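PDB 2QG7: ethanolamine kinase Pv091845 from Plasmodium vivax, which probably catalyses the ATP-dependent phosphorylation of ethanolamine, the first of three steps that lead from ethanolamine to phosphatidylethanolamine. Local coordinates for residues F368-G373 / M443-A448; Y88-Y93 / F174-I179. All blocks are in the same frame, centred on the assembly; numbering follows the deposited sequence.

Contact 1 of 2, residues F368-G373 / M443-A448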
loop_
_atom_site.group_PDB
_atom_site.type_symbol
_atom_site.label_atom_id
_atom_site.label_comp_id
_atom_site.label_asym_id
_atom_site.label_seq_id
_atom_site.Cartn_x
_atom_site.Cartn_y
_atom_site.Cartn_z
ATOM N N PHE D 368 -13.261 -14.130 0.047
ATOM C CA PHE D 368 -13.798 -12.921 -0.539
ATOM C C PHE D 368 -12.840 -11.722 -0.401
ATOM O O PHE D 368 -12.785 -10.869 -1.285
ATOM C CB PHE D 368 -15.129 -12.600 0.113
ATOM C CG PHE D 368 -16.260 -13.496 -0.357
ATOM C CD1 PHE D 368 -16.151 -14.218 -1.562
ATOM C CD2 PHE D 368 -17.443 -13.589 0.365
ATOM C CE1 PHE D 368 -17.201 -15.037 -1.993
ATOM C CE2 PHE D 368 -18.512 -14.375 -0.084
ATOM C CZ PHE D 368 -18.387 -15.096 -1.250
ATOM N N ASN D 369 -12.077 -11.680 0.688
ATOM C CA ASN D 369 -10.999 -10.713 0.777
ATOM C C ASN D 369 -9.937 -10.875 -0.310
ATOM O O ASN D 369 -9.276 -9.917 -0.646
ATOM C CB ASN D 369 -10.346 -10.680 2.164
ATOM C CG ASN D 369 -11.086 -9.800 3.127
ATOM O OD1 ASN D 369 -11.673 -8.794 2.737
ATOM N ND2 ASN D 369 -11.035 -10.148 4.408
ATOM N N GLU D 370 -9.776 -12.081 -0.827
ATOM C CA GLU D 370 -8.692 -12.390 -1.738
ATOM C C GLU D 370 -9.032 -12.021 -3.163
ATOM O O GLU D 370 -8.292 -12.286 -4.067
ATOM C CB GLU D 370 -8.300 -13.879 -1.604
ATOM C CG GLU D 370 -7.667 -14.314 -0.234
ATOM C CD GLU D 370 -6.312 -13.602 0.077
ATOM O OE1 GLU D 370 -5.911 -13.511 1.283
ATOM O OE2 GLU D 370 -5.594 -13.157 -0.875
ATOM N N TYR D 371 -10.177 -11.423 -3.372
ATOM C CA TYR D 371 -10.602 -10.923 -4.656
ATOM C C TYR D 371 -9.756 -9.678 -4.943
ATOM O O TYR D 371 -9.503 -9.327 -6.129
ATOM C CB TYR D 371 -12.086 -10.516 -4.566
ATOM C CG TYR D 371 -13.116 -11.628 -4.798
ATOM C CD1 TYR D 371 -12.927 -12.931 -4.286
ATOM C CD2 TYR D 371 -14.305 -11.361 -5.486
ATOM C CE1 TYR D 371 -13.876 -13.925 -4.492
ATOM C CE2 TYR D 371 -15.270 -12.351 -5.691
ATOM C CZ TYR D 371 -15.048 -13.627 -5.192
ATOM O OH TYR D 371 -15.993 -14.624 -5.420
ATOM N N ALA D 372 -9.382 -8.998 -3.851
ATOM C CA ALA D 372 -8.478 -7.833 -3.855
ATOM C C ALA D 372 -7.046 -8.181 -4.260
ATOM O O ALA D 372 -6.316 -7.307 -4.730
ATOM C CB ALA D 372 -8.478 -7.167 -2.488
ATOM N N GLY D 373 -6.646 -9.446 -4.052
ATOM C CA GLY D 373 -5.287 -9.886 -4.336
ATOM C C GLY D 373 -4.306 -9.359 -3.298
ATOM O O GLY D 373 -4.702 -8.772 -2.278
ATOM N N MET D 443 0.568 -4.264 7.407
ATOM C CA MET D 443 0.023 -2.981 7.847
ATOM C C MET D 443 -1.177 -2.597 7.039
ATOM O O MET D 443 -2.084 -2.012 7.569
ATOM C CB MET D 443 1.091 -1.860 7.758
ATOM C CG MET D 443 2.216 -2.001 8.760
ATOM S SD MET D 443 1.591 -2.036 10.479
ATOM C CE MET D 443 0.910 -0.374 10.663
ATOM N N THR D 444 -1.160 -2.902 5.749
ATOM C CA THR D 444 -2.300 -2.713 4.882
ATOM C C THR D 444 -3.509 -3.575 5.295
ATOM O O THR D 444 -4.640 -3.059 5.284
ATOM C CB THR D 444 -1.950 -3.006 3.399
ATOM O OG1 THR D 444 -0.768 -2.279 3.032
ATOM C CG2 THR D 444 -3.097 -2.613 2.471
ATOM N N ARG D 445 -3.274 -4.851 5.656
ATOM C CA ARG D 445 -4.345 -5.722 6.179
ATOM C C ARG D 445 -4.904 -5.189 7.498
ATOM O O ARG D 445 -6.102 -5.162 7.663
ATOM C CB ARG D 445 -3.922 -7.198 6.370
ATOM C CG ARG D 445 -3.482 -7.933 5.143
ATOM C CD ARG D 445 -4.480 -7.856 4.005
ATOM N NE ARG D 445 -5.780 -8.446 4.381
ATOM C CZ ARG D 445 -6.097 -9.737 4.248
ATOM N NH1 ARG D 445 -7.295 -10.125 4.612
ATOM N NH2 ARG D 445 -5.236 -10.640 3.745
ATOM N N LEU D 446 -4.029 -4.805 8.430
ATOM C CA LEU D 446 -4.437 -4.221 9.702
ATOM C C LEU D 446 -5.184 -2.918 9.549
ATOM O O LEU D 446 -6.072 -2.661 10.343
ATOM C CB LEU D 446 -3.252 -3.995 10.625
ATOM C CG LEU D 446 -2.685 -5.249 11.317
ATOM C CD1 LEU D 446 -1.573 -4.871 12.316
ATOM C CD2 LEU D 446 -3.763 -6.127 12.025
ATOM N N THR D 447 -4.820 -2.102 8.546
ATOM C CA THR D 447 -5.519 -0.867 8.198
ATOM C C THR D 447 -6.943 -1.213 7.726
ATOM O O THR D 447 -7.907 -0.534 8.095
ATOM C CB THR D 447 -4.748 -0.055 7.083
ATOM O OG1 THR D 447 -3.435 0.293 7.540
ATOM C CG2 THR D 447 -5.437 1.221 6.715
ATOM N N ALA D 448 -7.047 -2.239 6.863
ATOM C CA ALA D 448 -8.329 -2.744 6.360
ATOM C C ALA D 448 -9.283 -3.185 7.465
ATOM O O ALA D 448 -10.480 -3.070 7.285
ATOM C CB ALA D 448 -8.119 -3.855 5.367
HETATM O O HOH W 1 -7.497 -12.753 3.084
#

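Contact 2 of 2, residues Y88-Y93 / F174-I179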
loop_
_atom_site.group_PDB
_atom_site.type_symbol
_atom_site.label_atom_id
_atom_site.label_comp_id
_atom_site.label_asym_id
_atom_site.label_seq_id
_atom_site.Cartn_x
_atom_site.Cartn_y
_atom_site.Cartn_z
ATOM N N TYR D 88 18.480 -28.078 -7.861
ATOM C CA TYR D 88 18.265 -29.290 -8.634
ATOM C C TYR D 88 19.147 -30.446 -8.204
ATOM O O TYR D 88 18.726 -31.602 -8.290
ATOM C CB TYR D 88 18.441 -29.024 -10.138
ATOM C CG TYR D 88 17.494 -28.009 -10.735
ATOM C CD1 TYR D 88 17.817 -27.329 -11.900
ATOM C CD2 TYR D 88 16.258 -27.731 -10.145
ATOM C CE1 TYR D 88 16.927 -26.384 -12.468
ATOM C CE2 TYR D 88 15.365 -26.785 -10.699
ATOM C CZ TYR D 88 15.712 -26.124 -11.853
ATOM O OH TYR D 88 14.841 -25.200 -12.379
ATOM N N ILE D 89 20.377 -30.153 -7.779
ATOM C CA ILE D 89 21.266 -31.193 -7.230
ATOM C C ILE D 89 20.698 -31.700 -5.889
ATOM O O ILE D 89 20.675 -32.915 -5.628
ATOM C CB ILE D 89 22.713 -30.667 -7.028
ATOM C CG1 ILE D 89 23.360 -30.300 -8.367
ATOM C CG2 ILE D 89 23.576 -31.673 -6.265
ATOM C CD1 ILE D 89 24.537 -29.327 -8.250
ATOM N N TYR D 90 20.236 -30.762 -5.050
ATOM C CA TYR D 90 19.575 -31.104 -3.788
ATOM C C TYR D 90 18.351 -31.977 -4.059
ATOM O O TYR D 90 18.092 -32.953 -3.350
ATOM C CB TYR D 90 19.195 -29.843 -2.972
ATOM C CG TYR D 90 18.860 -30.167 -1.504
ATOM C CD1 TYR D 90 19.877 -30.406 -0.567
ATOM C CD2 TYR D 90 17.526 -30.276 -1.070
ATOM C CE1 TYR D 90 19.590 -30.728 0.759
ATOM C CE2 TYR D 90 17.227 -30.586 0.255
ATOM C CZ TYR D 90 18.261 -30.810 1.166
ATOM O OH TYR D 90 17.962 -31.120 2.480
ATOM N N CYS D 91 17.635 -31.618 -5.121
ATOM C CA CYS D 91 16.474 -32.362 -5.603
ATOM C C CYS D 91 16.774 -33.757 -6.113
ATOM O O CYS D 91 15.953 -34.658 -5.939
ATOM C CB CYS D 91 15.734 -31.557 -6.663
ATOM S SG CYS D 91 14.834 -30.206 -5.909
ATOM N N LYS D 92 17.927 -33.933 -6.752
ATOM C CA LYS D 92 18.382 -35.256 -7.179
ATOM C C LYS D 92 18.586 -36.178 -5.996
ATOM O O LYS D 92 18.365 -37.377 -6.113
ATOM C CB LYS D 92 19.719 -35.165 -7.919
ATOM C CG LYS D 92 19.630 -34.832 -9.390
ATOM C CD LYS D 92 21.021 -34.551 -9.952
ATOM C CE LYS D 92 21.761 -35.842 -10.259
ATOM N NZ LYS D 92 23.054 -35.555 -10.966
ATOM N N TYR D 93 19.070 -35.624 -4.883
ATOM C CA TYR D 93 19.323 -36.391 -3.659
ATOM C C TYR D 93 18.035 -36.705 -2.899
ATOM O O TYR D 93 17.937 -37.751 -2.239
ATOM C CB TYR D 93 20.287 -35.654 -2.722
ATOM C CG TYR D 93 21.631 -35.305 -3.306
ATOM C CD1 TYR D 93 22.197 -36.071 -4.337
ATOM C CD2 TYR D 93 22.360 -34.226 -2.803
ATOM C CE1 TYR D 93 23.441 -35.750 -4.879
ATOM C CE2 TYR D 93 23.611 -33.886 -3.338
ATOM C CZ TYR D 93 24.142 -34.655 -4.376
ATOM O OH TYR D 93 25.378 -34.339 -4.893
ATOM N N PHE D 174 9.684 -35.481 5.140
ATOM C CA PHE D 174 10.971 -35.286 5.824
ATOM C C PHE D 174 11.038 -33.919 6.487
ATOM O O PHE D 174 10.228 -33.027 6.184
ATOM C CB PHE D 174 12.184 -35.535 4.897
ATOM C CG PHE D 174 12.047 -34.964 3.490
ATOM C CD1 PHE D 174 12.598 -33.726 3.171
ATOM C CD2 PHE D 174 11.394 -35.677 2.490
ATOM C CE1 PHE D 174 12.490 -33.202 1.895
ATOM C CE2 PHE D 174 11.291 -35.160 1.196
ATOM C CZ PHE D 174 11.839 -33.920 0.902
ATOM N N THR D 175 12.004 -33.747 7.393
ATOM C CA THR D 175 11.952 -32.588 8.319
ATOM C C THR D 175 11.974 -31.230 7.642
ATOM O O THR D 175 11.682 -30.199 8.287
ATOM C CB THR D 175 13.047 -32.617 9.428
ATOM O OG1 THR D 175 14.350 -32.702 8.815
ATOM C CG2 THR D 175 12.819 -33.813 10.370
ATOM N N ASN D 176 12.298 -31.221 6.343
ATOM C CA ASN D 176 12.482 -29.958 5.634
ATOM C C ASN D 176 11.701 -29.888 4.306
ATOM O O ASN D 176 11.780 -28.909 3.553
ATOM C CB ASN D 176 13.989 -29.638 5.510
ATOM C CG ASN D 176 14.699 -30.505 4.471
ATOM O OD1 ASN D 176 15.057 -30.019 3.416
ATOM N ND2 ASN D 176 14.880 -31.783 4.759
ATOM N N GLY D 177 10.899 -30.914 4.049
ATOM C CA GLY D 177 10.067 -30.899 2.866
ATOM C C GLY D 177 9.328 -32.178 2.675
ATOM O O GLY D 177 9.265 -33.009 3.588
ATOM N N ARG D 178 8.771 -32.351 1.481
ATOM C CA ARG D 178 8.055 -33.586 1.143
ATOM C C ARG D 178 8.061 -33.896 -0.350
ATOM O O ARG D 178 8.361 -33.021 -1.187
ATOM C CB ARG D 178 6.595 -33.506 1.621
ATOM C CG ARG D 178 5.737 -32.546 0.788
ATOM C CD ARG D 178 4.287 -32.654 1.145
ATOM N NE ARG D 178 3.983 -31.898 2.339
ATOM C CZ ARG D 178 3.084 -30.916 2.405
ATOM N NH1 ARG D 178 2.894 -30.303 3.569
ATOM N NH2 ARG D 178 2.375 -30.552 1.332
ATOM N N ILE D 179 7.700 -35.139 -0.677
ATOM C CA ILE D 179 7.496 -35.549 -2.067
ATOM C C ILE D 179 6.022 -35.900 -2.277
ATOM O O ILE D 179 5.472 -36.804 -1.625
ATOM C CB ILE D 179 8.393 -36.757 -2.521
ATOM C CG1 ILE D 179 9.863 -36.544 -2.123
ATOM C CG2 ILE D 179 8.274 -36.947 -4.035
ATOM C CD1 ILE D 179 10.745 -37.818 -2.224
#

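Contact 1 of 2, residues F368-G373 / M443-A448
In the helical C-terminal lobe of this choline/ethanolamine kinase, whose fold is related to that of the protein kinases, Arg445 reaches out of helix 438-448 to Asn369 and Glu370. The CA atoms of Asn369 and Arg445 lie 9.9 Å apart, and the long arginine chain makes up the difference. Bends at chi2 and chi3 (-53° and -61°) bring its guanidinium group across the gap. There NH2 of Arg445 forms a long salt bridge with OE1 of Glu370, at 3.8 Å, the carboxylate plane being turned 75° to the guanidinium. A water also lies between the two groups, accepting a hydrogen bond from Arg445 NH1 at 3.0 Å and making a short contact with Glu370 OE1. Asn369 ND2 packs obliquely against Arg445 NH1 at 3.7 Å; both are donors, and the asparagine nitrogen bonds instead to the carbonyl of Tyr414. Arginine suits this buried place because its several N-H groups can serve different partners: NE bonds to His418 and NH2 to Tyr441, bonds that should limit its rotation. The nearby carboxylate probably helps to balance its charge. Met443, Thr444 and Thr447 pack against the second subunit. Helix 413-430 lies against both segments, His418 touching Asn369 and Ala448, and Trp421 touching Arg445, while Phe454 of helix 452-455 also touches Asn369 and Ala448.

Contact 2 of 2, residues Y88-Y93 / F174-I179
Tyr90 has CG trans to its own nitrogen (chi1 -164°), which sends its ring from helix 84-98 toward Asn176, which is held at chi1 74°, with CG flanked by its own N and C. Asn176 belongs to the type I turn of a two-residue beta hairpin joining strands 170-174 and 177-181 in the five-stranded antiparallel sheet of the N-terminal lobe, as in kinase-like folds. The two side chains meet head-on: the amide comes to the hydroxyl-bearing edge of the ring, its plane 71° from that of the ring, and Asn176 CG lies 3.9 Å from Tyr90 OH. A tyrosine fits here because a long, rigid ring can span from helix to turn and still carry a polar group; its OH is hydrogen-bonded to the carbonyl of Leu73, on helix 65-75. The turn is closed by two backbone bonds, Phe174 N to Gly177 O at 2.9 Å and Gly177 N to Phe174 O at 3.1 Å. Asn79 bonds to the carbonyl of Asn176 and gives the turn a further tie. Glycine suits position 177, where the Phe174 ring folds back closely over the backbone, and Gly177 O stands 3.3 Å above the centre of that ring.

Both contacts are buried, yet they lie on opposite sides of the chain's centre, with their own centres about 34 Å apart and nearest atoms about 19 Å apart, and share no helix or strand. Contact 1, in the helical lobe, joins helix 438-448 to the C-terminal end of helix 360-369 and the turn after it, through a long ion pair and a bridging water. Contact 2 sets a helix beside a hairpin turn of the antiparallel sheet, and neutral groups meet there. In each, the spanning side chain has polar partners beyond the two segments: Arg445 bonds to Tyr441 of its own helix and to His418 of helix 413-430, Tyr90 to the carbonyl of Leu73. Another subunit packs beside contact 1 alone.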